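Local coordinates for glycoside hydrolase family 61 (Trichoderma reesei QM6a, PDB 5O2X), which probably acts as a copper-dependent lytic polysaccharide monooxygenase, cleaving polysaccharide chains such as cellulose by oxidation, at residues N41-P46 with G170-P175; L109-I114 with N152-H157. All coordinates share one frame; numbering follows the deposited sequence. Where two conformers were deposited one is given.

Contact 1 belongs to the copper site, and contact 2 is buried side-chain packing on one sheet of the fold. Their centres are about 18 Å apart. Tyr174 of contact 1 brings its side chain to about 3 Å from the copper. The two contacts share a sheet, in which strands 151-161 and 172-183 are antiparallel neighbours. They touch where Pro175 CB packs against Arg156 NH2 at 3.5 Å. Glu158 links them as well: one carboxylate oxygen accepts from Asn173 of contact 1 and the other forms a salt bridge with Arg156 of contact 2. In sequence, both segments of contact 2 fall between 41-46 and 170-175.

Contact 1 (N41-P46 with G170-P175); sequences NGFVSP and GAQNYP. With SO4 (sulfate ion), chain T.
Phe43, in the loop that leads to helix 53-56, packs against the copper ligand Tyr174 near the start of strand 172-183. The backbones are joined by a single antiparallel, hydrogen-bonded bridge. Val44 N donates to Asn173 O at 2.8 Å, and Asn173 N donates back to Val44 O at 2.9 Å. The bridge sets Phe43 opposite Tyr174. Phe43 CB lies over one face of the Tyr174 ring, 3.8 Å from its centroid. The Phe43 ring turns its edge toward that face, with the planes at 73°, in an offset edge-to-face pair. Asn41 O meets the edge of the Tyr174 ring, 3.5 Å from CE2.

Gln172 lies over one face of the Phe43 ring. Phe43 CG sits between the backbone N and the carbonyl carbon (chi1 53°), which lays the ring over the extended Gln172 chain. Gln172 CG is 3.5 Å from the Phe43 ring centroid, a CH-pi contact, and the amide stacks almost flat on the ring, 5° from parallel. In this crystal two bonds hold the turn of the amide. Tyr174 OH donates to Gln172 OE1 at 2.7 Å, from above the carbonyl plane, and Gln172 NE2 donates to a sulfate O4 at 3.0 Å. The sulfate, probably from the crystallisation liquor, is also hydrogen-bonded to His163 NE2.

An alanine at Tyr174 would probably strip the copper of its tyrosine, leave Gln172 OE1 without its donor and open a gap beneath Phe43 CB. Gly42 O accepts from His57, and Asn41 OD1 is bonded to His3. The 4-methyl-histidine at position 1 and His86 form the histidine brace round the copper, and Tyr174 adds the axial tyrosine typical of the AA9 copper site.

Contact 2 (L109-I114 with N152-H157); sequences LEFFKI and NYVLRH
Phe111 and Arg156 cross at about a right angle and make the closest approach of this contact. The arginine chain is extended from CG to NE, with CG anti to the backbone N (chi1 -179°), and passes over one face of the Phe111 ring. Arg156 CD lies 4.0 Å from the ring centroid, displaced toward the rim, as a CH-pi contact. Arg156 CB touches Phe111 CE1 at 3.7 Å. The guanidinium sits farther out, tilted 63° to the ring, and its CZ is 5.9 Å from the centroid, so any cation-pi attraction is weak. Its polar end is held by a salt bridge to Glu158 and by the carbonyls of Ile54 and Ile55.

Val154 meets the Phe111 ring at its edge, where CG1 is 4.3 Å from CE1. Its other branch, CG2, touches Leu109 CD1 at 3.9 Å. Phe112 and Tyr153 cross at about a right angle, with Phe112 CZ 4.0 Å from Tyr153 CE2 at the edge of the Phe112 ring.

The strand axes come within 8.7 Å at 58°. Strand 90-96 lies between them and pairs antiparallel with both, so side chains meet across a middle strand. Leu155 points from the opposite side of its strand to Val154 and Arg156, and reaches Ile75 and Phe77 of the other sheet. The Phe111 cluster thus packs on the outer face of one sheet of the AA9 beta-sandwich.

Contact 1 (N41-P46 with G170-P175)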
ATOM      1  N   ASN A  41       2.049   7.512  13.559  1.00  4.55           N
ATOM      2  CA  ASN A  41       0.994   7.197  12.577  1.00  4.83           C
ATOM      3  C   ASN A  41       1.021   8.156  11.375  1.00  4.67           C
ATOM      4  O   ASN A  41       0.024   8.242  10.627  1.00  5.03           O
ATOM      5  CB  ASN A  41      -0.393   7.176  13.215  1.00  5.04           C
ATOM      6  CG  ASN A  41      -0.719   5.875  13.885  1.00  5.11           C
ATOM      7  OD1 ASN A  41      -0.148   4.820  13.559  1.00  5.57           O
ATOM      8  ND2 ASN A  41      -1.682   5.926  14.779  1.00  5.86           N
ATOM      9  N   GLY A  42       2.155   8.804  11.141  1.00  4.74           N
ATOM     10  CA  GLY A  42       2.222   9.851  10.139  1.00  4.91           C
ATOM     11  C   GLY A  42       2.623   9.398   8.742  1.00  4.26           C
ATOM     12  O   GLY A  42       2.408   8.239   8.341  1.00  4.25           O
ATOM     13  N   PHE A  43       3.123  10.372   7.988  1.00  4.73           N
ATOM     14  CA  PHE A  43       3.183  10.322   6.547  1.00  4.60           C
ATOM     15  C   PHE A  43       4.583  10.663   6.031  1.00  4.54           C
ATOM     16  O   PHE A  43       5.442  11.161   6.737  1.00  5.52           O
ATOM     17  CB  PHE A  43       2.138  11.292   5.955  1.00  4.70           C
ATOM     18  CG  PHE A  43       2.247  12.700   6.510  1.00  5.11           C
ATOM     19  CD1 PHE A  43       3.190  13.589   6.032  1.00  5.75           C
ATOM     20  CD2 PHE A  43       1.379  13.118   7.531  1.00  5.67           C
ATOM     21  CE1 PHE A  43       3.280  14.857   6.583  1.00  6.75           C
ATOM     22  CE2 PHE A  43       1.488  14.382   8.080  1.00  7.03           C
ATOM     23  CZ  PHE A  43       2.436  15.261   7.607  1.00  7.11           C
ATOM     24  N   VAL A  44       4.736  10.417   4.729  1.00  4.27           N
ATOM     25  CA  VAL A  44       5.856  10.897   3.923  1.00  4.46           C
ATOM     26  C   VAL A  44       5.350  12.021   3.044  1.00  4.45           C
ATOM     27  O   VAL A  44       4.290  11.893   2.411  1.00  5.29           O
ATOM     28  CB  VAL A  44       6.466   9.742   3.084  1.00  4.54           C
ATOM     29  CG1 VAL A  44       7.669  10.247   2.308  1.00  4.96           C
ATOM     30  CG2 VAL A  44       6.833   8.563   3.952  1.00  5.20           C
ATOM     31  N   SER A  45       6.064  13.145   3.021  0.95  4.68           N
ATOM     32  CA  SER A  45       5.648  14.312   2.274  0.95  4.97           C
ATOM     33  C   SER A  45       6.316  14.362   0.910  0.95  4.57           C
ATOM     34  O   SER A  45       7.323  13.690   0.654  0.95  4.73           O
ATOM     35  CB  SER A  45       6.045  15.591   3.050  0.95  5.96           C
ATOM     36  OG  SER A  45       5.390  15.704   4.273  0.95  6.23           O
ATOM     37  N   PRO A  46       5.825  15.246   0.013  1.00  4.70           N
ATOM     38  CA  PRO A  46       6.435  15.384  -1.312  1.00  4.89           C
ATOM     39  C   PRO A  46       7.919  15.739  -1.300  1.00  5.25           C
ATOM     40  O   PRO A  46       8.633  15.346  -2.221  1.00  5.45           O
ATOM     41  CB  PRO A  46       5.564  16.455  -1.996  1.00  5.23           C
ATOM     42  CG  PRO A  46       4.216  16.248  -1.376  1.00  5.36           C
ATOM     43  CD  PRO A  46       4.511  15.935   0.078  1.00  5.15           C
ATOM     44  N   GLY A 170       2.064  19.624   0.501  1.00  5.47           N
ATOM     45  CA  GLY A 170       0.924  19.368   1.373  1.00  5.80           C
ATOM     46  C   GLY A 170       0.336  17.987   1.346  1.00  5.11           C
ATOM     47  O   GLY A 170      -0.274  17.565   2.330  1.00  5.47           O
ATOM     48  N   ALA A 171       0.489  17.258   0.245  1.00  5.18           N
ATOM     49  CA  ALA A 171      -0.006  15.881   0.171  1.00  4.72           C
ATOM     50  C   ALA A 171       0.674  15.044   1.240  1.00  4.37           C
ATOM     51  O   ALA A 171       1.820  15.306   1.613  1.00  4.96           O
ATOM     52  CB  ALA A 171       0.279  15.293  -1.207  1.00  4.93           C
ATOM     53  N   GLN A 172      -0.028  14.000   1.699  1.00  4.23           N
ATOM     54  CA  GLN A 172       0.516  13.110   2.722  1.00  4.40           C
ATOM     55  C   GLN A 172       0.403  11.687   2.258  1.00  4.08           C
ATOM     56  O   GLN A 172      -0.685  11.195   1.974  1.00  5.02           O
ATOM     57  CB  GLN A 172      -0.272  13.265   4.024  1.00  4.60           C
ATOM     58  CG  GLN A 172      -0.180  14.644   4.641  1.00  5.16           C
ATOM     59  CD  GLN A 172      -1.124  14.830   5.812  1.00  6.40           C
ATOM     60  OE1 GLN A 172      -1.852  13.910   6.192  1.00  6.81           O
ATOM     61  NE2 GLN A 172      -1.134  16.031   6.371  1.00  7.60           N
ATOM     62  N   ASN A 173       1.544  10.987   2.143  1.00  3.79           N
ATOM     63  CA  ASN A 173       1.541   9.612   1.643  1.00  3.81           C
ATOM     64  C   ASN A 173       1.756   8.657   2.811  1.00  3.84           C
ATOM     65  O   ASN A 173       2.632   8.868   3.659  1.00  4.39           O
ATOM     66  CB  ASN A 173       2.644   9.393   0.623  1.00  4.06           C
ATOM     67  CG  ASN A 173       2.400  10.130  -0.669  1.00  4.09           C
ATOM     68  OD1 ASN A 173       2.157  11.333  -0.686  1.00  4.86           O
ATOM     69  ND2 ASN A 173       2.472   9.404  -1.776  1.00  4.62           N
ATOM     70  N   TYR A 174       1.000   7.548   2.797  1.00  3.63           N
ATOM     71  CA  TYR A 174       1.053   6.560   3.870  1.00  3.55           C
ATOM     72  C   TYR A 174       1.341   5.188   3.284  1.00  3.50           C
ATOM     73  O   TYR A 174       0.462   4.286   3.258  1.00  4.35           O
ATOM     74  CB  TYR A 174      -0.272   6.551   4.646  1.00  3.81           C
ATOM     75  CG  TYR A 174      -0.605   7.887   5.311  1.00  3.98           C
ATOM     76  CD1 TYR A 174      -1.213   8.907   4.626  1.00  4.05           C
ATOM     77  CD2 TYR A 174      -0.332   8.094   6.662  1.00  4.48           C
ATOM     78  CE1 TYR A 174      -1.561  10.085   5.246  1.00  4.35           C
ATOM     79  CE2 TYR A 174      -0.656   9.271   7.315  1.00  4.52           C
ATOM     80  CZ  TYR A 174      -1.315  10.265   6.597  1.00  4.42           C
ATOM     81  OH  TYR A 174      -1.630  11.433   7.274  1.00  5.42           O
ATOM     82  N   PRO A 175       2.575   4.946   2.804  1.00  3.75           N
ATOM     83  CA  PRO A 175       2.917   3.614   2.252  1.00  3.70           C
ATOM     84  C   PRO A 175       3.142   2.603   3.362  1.00  3.49           C
ATOM     85  O   PRO A 175       3.672   2.918   4.440  1.00  4.19           O
ATOM     86  CB  PRO A 175       4.222   3.893   1.480  1.00  4.30           C
ATOM     87  CG  PRO A 175       4.838   5.058   2.242  1.00  4.31           C
ATOM     88  CD  PRO A 175       3.662   5.914   2.636  1.00  4.09           C
TER
HETATM   89  S   SO4 T 319      -3.591  17.292   9.652  0.59 18.32           S
HETATM   90  O1  SO4 T 319      -4.828  18.097   9.601  0.40 22.85           O
HETATM   91  O2  SO4 T 319      -2.681  18.096  10.488  0.61 21.84           O
HETATM   92  O3  SO4 T 319      -3.896  15.938  10.193  0.64 20.51           O
HETATM   93  O4  SO4 T 319      -3.076  17.082   8.340  0.87 17.94           O
HETATM   94  O   HOH W   1       2.983  16.825   3.598  0.89  6.65           O

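Contact 2 (L109-I114 with N152-H157)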
ATOM      1  N   LEU A 109      13.925  -1.814  -5.831  1.00  6.01           N
ATOM      2  CA  LEU A 109      12.612  -2.374  -6.145  1.00  5.76           C
ATOM      3  C   LEU A 109      11.945  -1.547  -7.234  1.00  5.73           C
ATOM      4  O   LEU A 109      11.882  -0.311  -7.161  1.00  6.41           O
ATOM      5  CB  LEU A 109      11.730  -2.385  -4.892  1.00  5.88           C
ATOM      6  CG  LEU A 109      12.156  -3.355  -3.797  1.00  6.34           C
ATOM      7  CD1 LEU A 109      11.396  -3.071  -2.520  1.00  6.78           C
ATOM      8  CD2 LEU A 109      11.931  -4.795  -4.237  1.00  7.40           C
ATOM      9  N   GLU A 110      11.404  -2.245  -8.243  0.61  5.71           N
ATOM     10  CA  GLU A 110      10.726  -1.594  -9.353  0.61  5.97           C
ATOM     11  C   GLU A 110       9.242  -1.983  -9.295  0.61  5.16           C
ATOM     12  O   GLU A 110       8.843  -3.124  -9.590  0.61  5.44           O
ATOM     13  CB  GLU A 110      11.389  -1.965 -10.670  0.61  6.80           C
ATOM     14  CG  GLU A 110      12.816  -1.433 -10.749  0.61  7.78           C
ATOM     15  CD  GLU A 110      13.558  -1.874 -11.962  0.61 10.18           C
ATOM     16  OE1 GLU A 110      12.956  -2.483 -12.857  0.61 13.80           O
ATOM     17  OE2 GLU A 110      14.778  -1.610 -12.011  0.61 12.55           O
ATOM     18  N   PHE A 111       8.439  -1.014  -8.891  1.00  5.11           N
ATOM     19  CA  PHE A 111       7.042  -1.214  -8.558  1.00  4.72           C
ATOM     20  C   PHE A 111       6.155  -1.096  -9.782  1.00  4.78           C
ATOM     21  O   PHE A 111       6.225  -0.113 -10.531  1.00  5.82           O
ATOM     22  CB  PHE A 111       6.605  -0.167  -7.542  1.00  4.78           C
ATOM     23  CG  PHE A 111       7.265  -0.333  -6.211  1.00  4.74           C
ATOM     24  CD1 PHE A 111       6.816  -1.286  -5.309  1.00  4.93           C
ATOM     25  CD2 PHE A 111       8.376   0.427  -5.868  1.00  5.44           C
ATOM     26  CE1 PHE A 111       7.443  -1.485  -4.083  1.00  5.18           C
ATOM     27  CE2 PHE A 111       9.018   0.219  -4.658  1.00  6.15           C
ATOM     28  CZ  PHE A 111       8.544  -0.714  -3.755  1.00  5.82           C
ATOM     29  N   PHE A 112       5.268  -2.084  -9.967  1.00  4.59           N
ATOM     30  CA  PHE A 112       4.192  -2.005 -10.948  1.00  4.60           C
ATOM     31  C   PHE A 112       2.864  -1.923 -10.186  1.00  4.06           C
ATOM     32  O   PHE A 112       2.676  -2.555  -9.148  1.00  4.41           O
ATOM     33  CB  PHE A 112       4.231  -3.165 -11.961  1.00  5.21           C
ATOM     34  CG  PHE A 112       4.256  -4.554 -11.374  1.00  5.33           C
ATOM     35  CD1 PHE A 112       5.481  -5.185 -11.084  1.00  5.87           C
ATOM     36  CD2 PHE A 112       3.099  -5.262 -11.155  1.00  5.65           C
ATOM     37  CE1 PHE A 112       5.508  -6.448 -10.591  1.00  6.71           C
ATOM     38  CE2 PHE A 112       3.139  -6.555 -10.675  1.00  5.93           C
ATOM     39  CZ  PHE A 112       4.339  -7.162 -10.385  1.00  6.87           C
ATOM     40  N   LYS A 113       1.957  -1.097 -10.721  1.00  4.28           N
ATOM     41  CA  LYS A 113       0.704  -0.810 -10.034  1.00  4.28           C
ATOM     42  C   LYS A 113      -0.348  -1.853 -10.356  1.00  4.21           C
ATOM     43  O   LYS A 113      -0.675  -2.070 -11.544  1.00  5.27           O
ATOM     44  CB  LYS A 113       0.221   0.587 -10.435  1.00  4.43           C
ATOM     45  CG  LYS A 113      -0.987   1.043  -9.640  1.00  4.63           C
ATOM     46  CD  LYS A 113      -1.540   2.387 -10.072  1.00  4.90           C
ATOM     47  CE  LYS A 113      -0.717   3.558  -9.552  1.00  5.27           C
ATOM     48  NZ  LYS A 113      -1.099   4.810 -10.275  1.00  5.44           N
ATOM     49  N   ILE A 114      -0.882  -2.487  -9.326  1.00  4.07           N
ATOM     50  CA  ILE A 114      -1.931  -3.492  -9.509  1.00  4.42           C
ATOM     51  C   ILE A 114      -3.342  -3.006  -9.202  1.00  4.41           C
ATOM     52  O   ILE A 114      -4.280  -3.659  -9.652  1.00  5.29           O
ATOM     53  CB  ILE A 114      -1.607  -4.810  -8.760  1.00  4.76           C
ATOM     54  CG1 ILE A 114      -1.551  -4.655  -7.253  1.00  4.75           C
ATOM     55  CG2 ILE A 114      -0.340  -5.431  -9.334  1.00  5.42           C
ATOM     56  CD1 ILE A 114      -1.548  -5.987  -6.510  1.00  5.57           C
ATOM     57  N   ASN A 152       8.924 -13.847  -5.335  1.00  6.77           N
ATOM     58  CA  ASN A 152       8.791 -13.111  -4.082  1.00  6.33           C
ATOM     59  C   ASN A 152       8.642 -11.641  -4.428  1.00  5.70           C
ATOM     60  O   ASN A 152       9.392 -11.115  -5.265  1.00  6.26           O
ATOM     61  CB  ASN A 152      10.033 -13.348  -3.252  1.00  7.12           C
ATOM     62  CG  ASN A 152      10.203 -14.790  -2.922  1.00  8.25           C
ATOM     63  OD1 ASN A 152       9.251 -15.472  -2.562  1.00  9.60           O
ATOM     64  ND2 ASN A 152      11.423 -15.252  -2.997  1.00 10.18           N
ATOM     65  N   TYR A 153       7.667 -10.980  -3.794  1.00  5.38           N
ATOM     66  CA  TYR A 153       7.354  -9.610  -4.101  1.00  5.07           C
ATOM     67  C   TYR A 153       7.131  -8.796  -2.840  1.00  4.79           C
ATOM     68  O   TYR A 153       6.540  -9.286  -1.871  1.00  4.82           O
ATOM     69  CB  TYR A 153       6.060  -9.487  -4.909  1.00  5.02           C
ATOM     70  CG  TYR A 153       6.082 -10.194  -6.258  1.00  5.27           C
ATOM     71  CD1 TYR A 153       5.779 -11.552  -6.367  1.00  5.70           C
ATOM     72  CD2 TYR A 153       6.363  -9.510  -7.430  1.00  5.51           C
ATOM     73  CE1 TYR A 153       5.827 -12.230  -7.602  1.00  6.30           C
ATOM     74  CE2 TYR A 153       6.401 -10.166  -8.669  1.00  6.25           C
ATOM     75  CZ  TYR A 153       6.092 -11.514  -8.734  1.00  6.47           C
ATOM     76  OH  TYR A 153       6.135 -12.130  -9.977  1.00  7.39           O
ATOM     77  N   VAL A 154       7.548  -7.531  -2.882  1.00  4.30           N
ATOM     78  CA  VAL A 154       7.080  -6.551  -1.908  1.00  4.31           C
ATOM     79  C   VAL A 154       5.755  -5.990  -2.449  1.00  4.26           C
ATOM     80  O   VAL A 154       5.684  -5.494  -3.575  1.00  5.06           O
ATOM     81  CB  VAL A 154       8.090  -5.441  -1.683  1.00  4.54           C
ATOM     82  CG1 VAL A 154       7.499  -4.332  -0.813  1.00  5.09           C
ATOM     83  CG2 VAL A 154       9.330  -5.992  -0.994  1.00  5.23           C
ATOM     84  N   LEU A 155       4.741  -6.059  -1.587  1.00  4.24           N
ATOM     85  CA  LEU A 155       3.423  -5.466  -1.810  1.00  4.35           C
ATOM     86  C   LEU A 155       3.437  -4.112  -1.083  1.00  4.08           C
ATOM     87  O   LEU A 155       3.601  -4.080   0.136  1.00  4.61           O
ATOM     88  CB  LEU A 155       2.359  -6.406  -1.272  1.00  4.81           C
ATOM     89  CG  LEU A 155       0.948  -5.929  -1.103  1.00  6.12           C
ATOM     90  CD1 LEU A 155       0.390  -5.525  -2.412  1.00  7.17           C
ATOM     91  CD2 LEU A 155       0.109  -7.014  -0.437  1.00  7.06           C
ATOM     92  N   ARG A 156       3.293  -3.036  -1.835  1.00  4.17           N
ATOM     93  CA  ARG A 156       3.317  -1.677  -1.323  1.00  3.84           C
ATOM     94  C   ARG A 156       1.927  -1.113  -1.473  1.00  4.00           C
ATOM     95  O   ARG A 156       1.485  -0.772  -2.568  1.00  4.53           O
ATOM     96  CB  ARG A 156       4.354  -0.845  -2.081  1.00  4.01           C
ATOM     97  CG  ARG A 156       4.489   0.594  -1.627  1.00  4.24           C
ATOM     98  CD  ARG A 156       5.430   1.370  -2.538  1.00  4.47           C
ATOM     99  NE  ARG A 156       5.634   2.760  -2.135  1.00  4.57           N
ATOM    100  CZ  ARG A 156       4.756   3.736  -2.313  1.00  4.39           C
ATOM    101  NH1 ARG A 156       3.630   3.501  -2.982  1.00  5.05           N
ATOM    102  NH2 ARG A 156       4.977   4.946  -1.824  1.00  4.40           N
ATOM    103  N   HIS A 157       1.225  -1.027  -0.327  1.00  3.80           N
ATOM    104  CA  HIS A 157      -0.134  -0.469  -0.247  1.00  3.80           C
ATOM    105  C   HIS A 157      -0.039   0.961   0.241  1.00  4.01           C
ATOM    106  O   HIS A 157       0.803   1.268   1.092  1.00  5.23           O
ATOM    107  CB  HIS A 157      -0.909  -1.332   0.757  1.00  4.11           C
ATOM    108  CG  HIS A 157      -2.256  -0.803   1.101  1.00  4.40           C
ATOM    109  ND1 HIS A 157      -3.344  -0.805   0.272  1.00  4.50           N
ATOM    110  CD2 HIS A 157      -2.706  -0.180   2.225  1.00  5.55           C
ATOM    111  CE1 HIS A 157      -4.385  -0.259   0.880  1.00  4.80           C
ATOM    112  NE2 HIS A 157      -4.029   0.129   2.080  1.00  5.87           N
TER